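PDB 7BVC: integral membrane indolylacetylinositol arabinosyltransferase EmbB from Mycolicibacterium smegmatis MC2 155, which probably transfers arabinose units as a membrane-bound arabinosyltransferase, building the arabinan of mycobacterial cell-wall arabinogalactan. Local coordinates for residues Arg128-Ala133 / Thr178-Pro183; Ile150-Asp155 / Asn184-Ile189. One frame throughout, in Å; residues are numbered along the deposited sequence.

Contact 1. Residues Arg128-Ala133 / Thr178-Pro183; sequences RNVVVA and TGYPDP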
ATOM      1  N   ARG B 128      25.577 -17.915 -19.201  1.00 57.37           N
ATOM      2  CA  ARG B 128      24.366 -17.169 -18.857  1.00 57.37           C
ATOM      3  C   ARG B 128      23.387 -17.130 -20.029  1.00 57.37           C
ATOM      4  O   ARG B 128      22.908 -16.069 -20.436  1.00 57.37           O
ATOM      5  CB  ARG B 128      24.705 -15.755 -18.378  1.00 57.37           C
ATOM      6  CG  ARG B 128      25.653 -15.711 -17.196  1.00 57.37           C
ATOM      7  CD  ARG B 128      25.705 -14.325 -16.587  1.00 57.37           C
ATOM      8  NE  ARG B 128      26.334 -14.332 -15.271  1.00 57.37           N
ATOM      9  CZ  ARG B 128      25.665 -14.377 -14.126  1.00 57.37           C
ATOM     10  NH1 ARG B 128      24.341 -14.417 -14.130  1.00 57.37           N
ATOM     11  NH2 ARG B 128      26.319 -14.380 -12.973  1.00 57.37           N
ATOM     12  N   ASN B 129      23.092 -18.311 -20.574  1.00 64.47           N
ATOM     13  CA  ASN B 129      22.144 -18.474 -21.679  1.00 64.47           C
ATOM     14  C   ASN B 129      22.553 -17.668 -22.906  1.00 64.47           C
ATOM     15  O   ASN B 129      21.705 -17.172 -23.650  1.00 64.47           O
ATOM     16  CB  ASN B 129      20.721 -18.105 -21.249  1.00 64.47           C
ATOM     17  CG  ASN B 129      20.000 -19.258 -20.586  1.00 64.47           C
ATOM     18  OD1 ASN B 129      20.339 -20.422 -20.798  1.00 64.47           O
ATOM     19  ND2 ASN B 129      18.999 -18.941 -19.777  1.00 64.47           N
ATOM     20  N   VAL B 130      23.856 -17.530 -23.126  1.00 60.99           N
ATOM     21  CA  VAL B 130      24.401 -16.815 -24.276  1.00 60.99           C
ATOM     22  C   VAL B 130      25.384 -17.768 -24.942  1.00 60.99           C
ATOM     23  O   VAL B 130      26.474 -18.015 -24.414  1.00 60.99           O
ATOM     24  CB  VAL B 130      25.078 -15.498 -23.883  1.00 60.99           C
ATOM     25  CG1 VAL B 130      25.911 -14.962 -25.031  1.00 60.99           C
ATOM     26  CG2 VAL B 130      24.035 -14.477 -23.460  1.00 60.99           C
ATOM     27  N   VAL B 131      24.997 -18.320 -26.090  1.00 65.58           N
ATOM     28  CA  VAL B 131      25.850 -19.279 -26.784  1.00 65.58           C
ATOM     29  C   VAL B 131      27.083 -18.561 -27.317  1.00 65.58           C
ATOM     30  O   VAL B 131      26.983 -17.606 -28.095  1.00 65.58           O
ATOM     31  CB  VAL B 131      25.079 -19.995 -27.901  1.00 65.58           C
ATOM     32  CG1 VAL B 131      24.369 -18.997 -28.805  1.00 65.58           C
ATOM     33  CG2 VAL B 131      26.019 -20.872 -28.707  1.00 65.58           C
ATOM     34  N   VAL B 132      28.256 -19.001 -26.872  1.00 66.45           N
ATOM     35  CA  VAL B 132      29.528 -18.401 -27.249  1.00 66.45           C
ATOM     36  C   VAL B 132      30.393 -19.474 -27.892  1.00 66.45           C
ATOM     37  O   VAL B 132      30.639 -20.522 -27.286  1.00 66.45           O
ATOM     38  CB  VAL B 132      30.242 -17.784 -26.033  1.00 66.45           C
ATOM     39  CG1 VAL B 132      31.590 -17.230 -26.439  1.00 66.45           C
ATOM     40  CG2 VAL B 132      29.383 -16.705 -25.404  1.00 66.45           C
ATOM     41  N   ALA B 133      30.837 -19.217 -29.120  1.00 71.93           N
ATOM     42  CA  ALA B 133      31.815 -20.052 -29.814  1.00 71.93           C
ATOM     43  C   ALA B 133      31.359 -21.511 -29.897  1.00 71.93           C
ATOM     44  O   ALA B 133      31.988 -22.425 -29.367  1.00 71.93           O
ATOM     45  CB  ALA B 133      33.184 -19.950 -29.139  1.00 71.93           C
ATOM     46  N   THR B 178      35.595 -16.141 -30.609  1.00 72.48           N
ATOM     47  CA  THR B 178      34.190 -15.766 -30.598  1.00 72.48           C
ATOM     48  C   THR B 178      33.779 -15.372 -29.190  1.00 72.48           C
ATOM     49  O   THR B 178      34.214 -15.987 -28.214  1.00 72.48           O
ATOM     50  CB  THR B 178      33.308 -16.917 -31.101  1.00 72.48           C
ATOM     51  OG1 THR B 178      33.717 -17.292 -32.422  1.00 72.48           O
ATOM     52  CG2 THR B 178      31.842 -16.512 -31.137  1.00 72.48           C
ATOM     53  N   GLY B 179      32.937 -14.351 -29.083  1.00 67.84           N
ATOM     54  CA  GLY B 179      32.457 -13.954 -27.771  1.00 67.84           C
ATOM     55  C   GLY B 179      31.712 -12.642 -27.814  1.00 67.84           C
ATOM     56  O   GLY B 179      31.146 -12.264 -28.845  1.00 67.84           O
ATOM     57  N   TYR B 180      31.717 -11.956 -26.672  1.00 67.70           N
ATOM     58  CA  TYR B 180      31.007 -10.701 -26.516  1.00 67.70           C
ATOM     59  C   TYR B 180      31.779  -9.792 -25.573  1.00 67.70           C
ATOM     60  O   TYR B 180      32.322 -10.273 -24.566  1.00 67.70           O
ATOM     61  CB  TYR B 180      29.590 -10.920 -25.982  1.00 67.70           C
ATOM     62  CG  TYR B 180      28.694 -11.683 -26.932  1.00 67.70           C
ATOM     63  CD1 TYR B 180      28.636 -13.069 -26.898  1.00 67.70           C
ATOM     64  CD2 TYR B 180      27.915 -11.018 -27.866  1.00 67.70           C
ATOM     65  CE1 TYR B 180      27.827 -13.769 -27.765  1.00 67.70           C
ATOM     66  CE2 TYR B 180      27.101 -11.710 -28.737  1.00 67.70           C
ATOM     67  CZ  TYR B 180      27.060 -13.086 -28.682  1.00 67.70           C
ATOM     68  OH  TYR B 180      26.252 -13.784 -29.547  1.00 67.70           O
ATOM     69  N   PRO B 181      31.855  -8.484 -25.868  1.00 67.95           N
ATOM     70  CA  PRO B 181      32.542  -7.532 -24.991  1.00 67.95           C
ATOM     71  C   PRO B 181      31.633  -6.959 -23.906  1.00 67.95           C
ATOM     72  O   PRO B 181      31.493  -5.740 -23.760  1.00 67.95           O
ATOM     73  CB  PRO B 181      33.005  -6.450 -25.971  1.00 67.95           C
ATOM     74  CG  PRO B 181      31.926  -6.430 -27.001  1.00 67.95           C
ATOM     75  CD  PRO B 181      31.386  -7.842 -27.108  1.00 67.95           C
ATOM     76  N   ASP B 182      31.006  -7.841 -23.132  1.00 65.11           N
ATOM     77  CA  ASP B 182      30.093  -7.445 -22.074  1.00 65.11           C
ATOM     78  C   ASP B 182      30.709  -7.745 -20.718  1.00 65.11           C
ATOM     79  O   ASP B 182      31.101  -8.891 -20.466  1.00 65.11           O
ATOM     80  CB  ASP B 182      28.759  -8.186 -22.217  1.00 65.11           C
ATOM     81  CG  ASP B 182      27.595  -7.411 -21.636  1.00 65.11           C
ATOM     82  OD1 ASP B 182      27.765  -6.210 -21.342  1.00 65.11           O
ATOM     83  OD2 ASP B 182      26.508  -8.004 -21.476  1.00 65.11           O
ATOM     84  N   PRO B 183      30.818  -6.756 -19.826  1.00 61.54           N
ATOM     85  CA  PRO B 183      31.370  -7.025 -18.493  1.00 61.54           C
ATOM     86  C   PRO B 183      30.381  -7.664 -17.535  1.00 61.54           C
ATOM     87  O   PRO B 183      30.772  -8.013 -16.413  1.00 61.54           O
ATOM     88  CB  PRO B 183      31.784  -5.634 -18.005  1.00 61.54           C
ATOM     89  CG  PRO B 183      30.827  -4.718 -18.680  1.00 61.54           C
ATOM     90  CD  PRO B 183      30.530  -5.325 -20.026  1.00 61.54           C
TER
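In the concanavalin-like domain of EmbB, the short, weakly bonded strand 131-132, paired with strand 122-127, meets the small sheet that strand 178-180 forms with strand 157-159. The touching parts, Val130 to Ala133 and Thr178 to Tyr180, run in roughly opposite senses, 152° apart, yet no hydrogen bond links them: the backbone of Val132 pairs with Val125, those of Thr178 and Tyr180 with Ala159 and Thr157. Side chains make the joint instead. Tyr180, its CG beside the backbone N (chi1 -65°), meets Val130 tip to tip, and Val130 CG1 lies 3.5 Å from Tyr180 CE1, approaching the ring obliquely. Val132 runs alongside the ring, pointing the other way, with CG2 at the ring edge 4.0 Å from Tyr180 CD1. The other branch, Val132 CG1, is anti to its backbone N (chi1 177°) and rests on the main chain, 3.4 Å from Thr178 O and 3.6 Å from Gly179 CA. Beyond the valines the two chains close up at Ala133, whose CB is 3.6 Å from Thr178 CB. Thr178 brings its methyl CG2 to within 3.5 Å of Ala133 N, while OG1 bonds back to Gln176 O. With Val132, Thr178 and Tyr180 bonded to their own sheets, these two segments meet through methyl, ring and main-chain contacts.

Contact 2. Residues Ile150-Asp155 / Asn184-Ile189; sequences ITSNLD and NLRPAI
Two irregular segments of the concanavalin-like domain, Ile150-Asp155 and Asn184-Ile189, meet without a hydrogen bond between them. The close-set part is buried and centres on Ser152, where the backbones come nearest, with Ser152 CA 6.4 Å from Arg186 CA. Ser152 points its side chain at the other segment, with OG anti to the backbone N (chi1 179°), and OG stands 3.9 Å from both Leu185 O and Pro187 CD. Ser152, Arg186 and Pro187 are buried, whereas at Asn153 and Leu154 the contact reaches partly exposed residues. Arg186 reaches across to this side with a chain bent at chi2 and chi3 (-147° and -71°): its CD passes 4.1 Å from Asn153 O, and its guanidinium crosses Leu154 obliquely, NH1 lying 3.3 Å from Leu154 CD2. The guanidinium is thus met here by a methyl group, while its NE is held by a hydrogen bond to Pro76 O. Around the pair, Ser152 and Ile150 are bonded through their backbones to Leu79 and Ala81, the latter in strand 80-84. Pro187 and Ile150 both pack against Met114 of strand 114-118, so the two loops, one leading from strand 147-149 to 157-159 and the other from 178-180 to 191-192, lie against neighbouring strands.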
ATOM      1  N   ILE B 150      39.017 -19.857 -22.678  1.00 57.63           N
ATOM      2  CA  ILE B 150      37.642 -19.427 -22.430  1.00 57.63           C
ATOM      3  C   ILE B 150      37.611 -18.174 -21.562  1.00 57.63           C
ATOM      4  O   ILE B 150      36.797 -18.066 -20.638  1.00 57.63           O
ATOM      5  CB  ILE B 150      36.822 -20.570 -21.807  1.00 57.63           C
ATOM      6  CG1 ILE B 150      37.197 -21.895 -22.467  1.00 57.63           C
ATOM      7  CG2 ILE B 150      35.335 -20.344 -22.020  1.00 57.63           C
ATOM      8  CD1 ILE B 150      36.478 -23.088 -21.895  1.00 57.63           C
ATOM      9  N   THR B 151      38.521 -17.237 -21.833  1.00 56.90           N
ATOM     10  CA  THR B 151      38.769 -16.111 -20.934  1.00 56.90           C
ATOM     11  C   THR B 151      37.493 -15.320 -20.658  1.00 56.90           C
ATOM     12  O   THR B 151      36.642 -15.157 -21.535  1.00 56.90           O
ATOM     13  CB  THR B 151      39.837 -15.191 -21.540  1.00 56.90           C
ATOM     14  OG1 THR B 151      41.025 -15.949 -21.801  1.00 56.90           O
ATOM     15  CG2 THR B 151      40.183 -14.061 -20.590  1.00 56.90           C
ATOM     16  N   SER B 152      37.361 -14.840 -19.420  1.00 55.73           N
ATOM     17  CA  SER B 152      36.201 -14.045 -19.021  1.00 55.73           C
ATOM     18  C   SER B 152      36.627 -13.049 -17.955  1.00 55.73           C
ATOM     19  O   SER B 152      37.011 -13.450 -16.853  1.00 55.73           O
ATOM     20  CB  SER B 152      35.076 -14.942 -18.503  1.00 55.73           C
ATOM     21  OG  SER B 152      33.963 -14.172 -18.084  1.00 55.73           O
ATOM     22  N   ASN B 153      36.556 -11.762 -18.275  1.00 59.81           N
ATOM     23  CA  ASN B 153      36.973 -10.704 -17.359  1.00 59.81           C
ATOM     24  C   ASN B 153      36.130  -9.464 -17.638  1.00 59.81           C
ATOM     25  O   ASN B 153      35.079  -9.544 -18.283  1.00 59.81           O
ATOM     26  CB  ASN B 153      38.484 -10.446 -17.486  1.00 59.81           C
ATOM     27  CG  ASN B 153      38.940 -10.354 -18.925  1.00 59.81           C
ATOM     28  OD1 ASN B 153      38.125 -10.306 -19.844  1.00 59.81           O
ATOM     29  ND2 ASN B 153      40.249 -10.330 -19.129  1.00 59.81           N
ATOM     30  N   LEU B 154      36.586  -8.309 -17.144  1.00 62.99           N
ATOM     31  CA  LEU B 154      35.854  -7.058 -17.302  1.00 62.99           C
ATOM     32  C   LEU B 154      35.797  -6.572 -18.743  1.00 62.99           C
ATOM     33  O   LEU B 154      34.999  -5.678 -19.043  1.00 62.99           O
ATOM     34  CB  LEU B 154      36.481  -5.968 -16.431  1.00 62.99           C
ATOM     35  CG  LEU B 154      36.366  -6.086 -14.912  1.00 62.99           C
ATOM     36  CD1 LEU B 154      37.228  -5.031 -14.244  1.00 62.99           C
ATOM     37  CD2 LEU B 154      34.923  -5.925 -14.488  1.00 62.99           C
ATOM     38  N   ASP B 155      36.619  -7.124 -19.636  1.00 67.40           N
ATOM     39  CA  ASP B 155      36.550  -6.740 -21.042  1.00 67.40           C
ATOM     40  C   ASP B 155      35.414  -7.469 -21.751  1.00 67.40           C
ATOM     41  O   ASP B 155      34.602  -6.848 -22.443  1.00 67.40           O
ATOM     42  CB  ASP B 155      37.883  -7.026 -21.731  1.00 67.40           C
ATOM     43  CG  ASP B 155      39.000  -6.142 -21.218  1.00 67.40           C
ATOM     44  OD1 ASP B 155      38.708  -5.006 -20.791  1.00 67.40           O
ATOM     45  OD2 ASP B 155      40.166  -6.585 -21.241  1.00 67.40           O
ATOM     46  N   ASN B 184      29.121  -7.826 -17.935  1.00 59.58           N
ATOM     47  CA  ASN B 184      28.103  -8.454 -17.105  1.00 59.58           C
ATOM     48  C   ASN B 184      27.876  -9.914 -17.470  1.00 59.58           C
ATOM     49  O   ASN B 184      26.843 -10.485 -17.108  1.00 59.58           O
ATOM     50  CB  ASN B 184      26.790  -7.677 -17.200  1.00 59.58           C
ATOM     51  CG  ASN B 184      26.852  -6.340 -16.493  1.00 59.58           C
ATOM     52  OD1 ASN B 184      27.487  -6.207 -15.447  1.00 59.58           O
ATOM     53  ND2 ASN B 184      26.190  -5.341 -17.061  1.00 59.58           N
ATOM     54  N   LEU B 185      28.819 -10.530 -18.182  1.00 57.06           N
ATOM     55  CA  LEU B 185      28.726 -11.929 -18.575  1.00 57.06           C
ATOM     56  C   LEU B 185      29.670 -12.808 -17.763  1.00 57.06           C
ATOM     57  O   LEU B 185      30.124 -13.850 -18.242  1.00 57.06           O
ATOM     58  CB  LEU B 185      29.004 -12.087 -20.069  1.00 57.06           C
ATOM     59  CG  LEU B 185      27.822 -11.947 -21.031  1.00 57.06           C
ATOM     60  CD1 LEU B 185      28.200 -12.456 -22.409  1.00 57.06           C
ATOM     61  CD2 LEU B 185      26.602 -12.683 -20.508  1.00 57.06           C
ATOM     62  N   ARG B 186      29.983 -12.399 -16.543  1.00 54.72           N
ATOM     63  CA  ARG B 186      30.852 -13.199 -15.691  1.00 54.72           C
ATOM     64  C   ARG B 186      30.023 -14.249 -14.958  1.00 54.72           C
ATOM     65  O   ARG B 186      29.049 -13.901 -14.285  1.00 54.72           O
ATOM     66  CB  ARG B 186      31.592 -12.313 -14.696  1.00 54.72           C
ATOM     67  CG  ARG B 186      32.297 -11.141 -15.350  1.00 54.72           C
ATOM     68  CD  ARG B 186      33.574 -10.762 -14.623  1.00 54.72           C
ATOM     69  NE  ARG B 186      33.316 -10.135 -13.331  1.00 54.72           N
ATOM     70  CZ  ARG B 186      32.828  -8.909 -13.175  1.00 54.72           C
ATOM     71  NH1 ARG B 186      32.530  -8.166 -14.230  1.00 54.72           N
ATOM     72  NH2 ARG B 186      32.629  -8.427 -11.956  1.00 54.72           N
ATOM     73  N   PRO B 187      30.375 -15.527 -15.064  1.00 50.25           N
ATOM     74  CA  PRO B 187      29.509 -16.582 -14.529  1.00 50.25           C
ATOM     75  C   PRO B 187      29.471 -16.561 -13.010  1.00 50.25           C
ATOM     76  O   PRO B 187      30.304 -15.955 -12.336  1.00 50.25           O
ATOM     77  CB  PRO B 187      30.163 -17.863 -15.051  1.00 50.25           C
ATOM     78  CG  PRO B 187      31.596 -17.502 -15.199  1.00 50.25           C
ATOM     79  CD  PRO B 187      31.611 -16.071 -15.650  1.00 50.25           C
ATOM     80  N   ALA B 188      28.466 -17.246 -12.471  1.00 46.60           N
ATOM     81  CA  ALA B 188      28.305 -17.413 -11.034  1.00 46.60           C
ATOM     82  C   ALA B 188      29.014 -18.693 -10.614  1.00 46.60           C
ATOM     83  O   ALA B 188      28.705 -19.772 -11.130  1.00 46.60           O
ATOM     84  CB  ALA B 188      26.828 -17.460 -10.647  1.00 46.60           C
ATOM     85  N   ILE B 189      29.954 -18.573  -9.695  1.00 45.50           N
ATOM     86  CA  ILE B 189      30.789 -19.699  -9.300  1.00 45.50           C
ATOM     87  C   ILE B 189      30.211 -20.361  -8.060  1.00 45.50           C
ATOM     88  O   ILE B 189      29.909 -19.702  -7.060  1.00 45.50           O
ATOM     89  CB  ILE B 189      32.240 -19.248  -9.057  1.00 45.50           C
ATOM     90  CG1 ILE B 189      32.780 -18.506 -10.278  1.00 45.50           C
ATOM     91  CG2 ILE B 189      33.120 -20.443  -8.736  1.00 45.50           C
ATOM     92  CD1 ILE B 189      33.039 -19.391 -11.456  1.00 45.50           C
TER

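Overall arrangement
The four segments alternate along the chain, 128-133 and 150-155 being followed by 178-183 and 184-189, the last two forming one continuous run. That run meets 128-133 through its first half and 150-155 through its second, and the centres of contacts 1 and 2 lie about 9 Å apart. Arg128, at the start of segment 128-133, links that segment to 184-189: its NE makes a probable hydrogen bond of 2.9 Å to Arg186 O, and its NH2 packs 3.6 Å from Ala188 N. A second touch brings Pro183 CB to 3.4 Å from Leu154 O. Both contacts belong to the concanavalin-like domain, and none of their residues lines the ethambutol pocket, which includes Asp285 and Trp972.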